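PDB 6UUF: nudix Hydrolase, RenU from Mycolicibacterium smegmatis, which probably hydrolyses nucleoside diphosphate-linked substrates with the help of magnesium, as a member of the Nudix hydrolase family, with NADH a likely substrate. Local coordinates for residues A[27-32]-A[109-114]. The protein carries 3 engineered substitutions. Sequence-based numbering, arbitrary orientation.
Sequences LLRAPM and TVIADA
Ala112 hydrogen-bonds through its N to Leu27 and through its O to Arg29, in parallel register, the two strand segments running 24° apart with their axes 4.5 Å from each other at closest. Four backbone hydrogen bonds document the pairing: Leu27 N to Val110 O, Ala112 N to Leu27 O, Arg29 N to Ala112 O (2.7 Å) and Ala114 N to Arg29 O, the last almost straight at 170°.

Leu27, Arg29, Ile111 and Asp113 share one face of the sheet. There Arg29 and Asp113 lie alongside each other, pointing the same way, with guanidinium and carboxylate nearly coplanar. The arginine grips side-on: NE and NH2 both reach Asp113 OD1, at 2.8 Å from NE and 2.8 Å from NH2, while NH2 to OD2 is a weak bond. The bend at chi3 (-60°) sets NE beside the carboxylate. Ile111 CG2 lies over one guanidinium face, offset toward the rim and 3.9 Å from NE. Outside the pair, Arg29 NH1 donates to Ile160 O, and Asp113 OD2 forms a salt bridge with Arg89. Helix 144-158 packs on this face against Leu27 and Ile111.

On the face of Leu28 and Ala112, Leu28 CD1 lies against the backbone of Ala112 and Asp113, 3.6 Å from Asp113 C, with Ala112 CB (3.9 Å) and Ala114 CB close by; Trp131 also touches Leu28.

A leucine in place of Arg29 would probably leave Asp113 OD1 without its two donors and Ile160 O without this donor. The contact joins strands 23-31 and 104-113 within the mixed sheet of the Nudix fold, and its buried ion pair, with Arg89 as second cation, is likely to favour an ionised Asp113 carboxylate.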
loop_
_atom_site.group_PDB
_atom_site.type_symbol
_atom_site.label_atom_id
_atom_site.label_comp_id
_atom_site.label_asym_id
_atom_site.label_seq_id
_atom_site.Cartn_x
_atom_site.Cartn_y
_atom_site.Cartn_z
ATOM N N LEU A 27 1.063 3.564 1.782
ATOM C CA LEU A 27 1.689 4.590 0.938
ATOM C C LEU A 27 2.481 5.499 1.836
ATOM O O LEU A 27 1.951 6.466 2.397
ATOM C CB LEU A 27 0.613 5.374 0.181
ATOM C CG LEU A 27 1.042 6.519 -0.723
ATOM C CD1 LEU A 27 2.110 6.009 -1.654
ATOM C CD2 LEU A 27 -0.148 6.998 -1.571
ATOM N N LEU A 28 3.744 5.157 2.020
ATOM C CA LEU A 28 4.634 5.878 2.910
ATOM C C LEU A 28 5.397 6.963 2.126
ATOM O O LEU A 28 6.080 6.642 1.161
ATOM C CB LEU A 28 5.636 4.932 3.535
ATOM C CG LEU A 28 6.608 5.586 4.526
ATOM C CD1 LEU A 28 5.902 6.328 5.681
ATOM C CD2 LEU A 28 7.484 4.485 5.081
ATOM N N ARG A 29 5.293 8.216 2.574
ATOM C CA ARG A 29 5.920 9.373 1.933
ATOM C C ARG A 29 7.110 9.840 2.707
ATOM O O ARG A 29 7.098 9.786 3.943
ATOM C CB ARG A 29 4.950 10.527 1.778
ATOM C CG ARG A 29 3.623 10.123 1.127
ATOM C CD ARG A 29 2.678 11.320 1.031
ATOM N NE ARG A 29 2.342 11.908 2.343
ATOM C CZ ARG A 29 1.633 13.024 2.497
ATOM N NH1 ARG A 29 1.190 13.722 1.437
ATOM N NH2 ARG A 29 1.387 13.461 3.720
ATOM N N ALA A 30 8.146 10.274 1.988
ATOM C CA ALA A 30 9.316 10.919 2.616
ATOM C C ALA A 30 9.872 12.080 1.803
ATOM O O ALA A 30 9.881 12.035 0.586
ATOM C CB ALA A 30 10.428 9.923 2.934
ATOM N N PRO A 31 10.332 13.134 2.492
ATOM C CA PRO A 31 10.909 14.264 1.767
ATOM C C PRO A 31 12.299 13.910 1.294
ATOM O O PRO A 31 13.029 13.197 1.995
ATOM C CB PRO A 31 10.974 15.367 2.822
ATOM C CG PRO A 31 10.849 14.683 4.143
ATOM C CD PRO A 31 10.568 13.239 3.944
ATOM N N MET A 32 12.660 14.385 0.120
ATOM C CA MET A 32 14.048 14.243 -0.332
ATOM C C MET A 32 14.893 15.438 0.145
ATOM O O MET A 32 14.325 16.498 0.454
ATOM C CB MET A 32 14.052 14.109 -1.844
ATOM C CG MET A 32 13.380 12.840 -2.327
ATOM S SD MET A 32 14.196 11.420 -1.585
ATOM C CE MET A 32 14.353 10.259 -2.933
ATOM N N THR A 109 -5.884 2.059 1.105
ATOM C CA THR A 109 -4.562 2.676 1.088
ATOM C C THR A 109 -4.426 3.550 2.321
ATOM O O THR A 109 -5.275 4.421 2.602
ATOM C CB THR A 109 -4.331 3.517 -0.202
ATOM O OG1 THR A 109 -4.375 2.652 -1.334
ATOM C CG2 THR A 109 -2.985 4.196 -0.162
ATOM N N VAL A 110 -3.347 3.313 3.056
ATOM C CA VAL A 110 -3.086 4.021 4.266
ATOM C C VAL A 110 -1.887 4.909 3.936
ATOM O O VAL A 110 -0.765 4.411 3.708
ATOM C CB VAL A 110 -2.805 3.013 5.401
ATOM C CG1 VAL A 110 -2.429 3.694 6.718
ATOM C CG2 VAL A 110 -4.040 2.143 5.638
ATOM N N ILE A 111 -2.128 6.221 3.913
ATOM C CA ILE A 111 -1.090 7.220 3.655
ATOM C C ILE A 111 -0.324 7.518 4.948
ATOM O O ILE A 111 -0.922 7.817 5.970
ATOM C CB ILE A 111 -1.737 8.523 3.118
ATOM C CG1 ILE A 111 -2.588 8.188 1.860
ATOM C CG2 ILE A 111 -0.675 9.575 2.874
ATOM C CD1 ILE A 111 -3.228 9.367 1.156
ATOM N N ALA A 112 0.986 7.484 4.905
ATOM C CA ALA A 112 1.776 7.795 6.088
ATOM C C ALA A 112 3.016 8.554 5.679
ATOM O O ALA A 112 3.402 8.503 4.496
ATOM C CB ALA A 112 2.161 6.535 6.843
ATOM N N ASP A 113 3.606 9.264 6.652
ATOM C CA ASP A 113 4.844 10.033 6.481
ATOM C C ASP A 113 6.018 9.533 7.355
ATOM O O ASP A 113 5.848 9.114 8.490
ATOM C CB ASP A 113 4.614 11.462 6.877
ATOM C CG ASP A 113 3.567 12.157 6.030
ATOM O OD1 ASP A 113 3.139 11.659 4.979
ATOM O OD2 ASP A 113 3.149 13.241 6.454
ATOM N N ALA A 114 7.213 9.582 6.794
ATOM C CA ALA A 114 8.451 9.458 7.561
ATOM C C ALA A 114 9.246 10.771 7.427
ATOM O O ALA A 114 9.046 11.563 6.470
ATOM C CB ALA A 114 9.270 8.319 7.011
#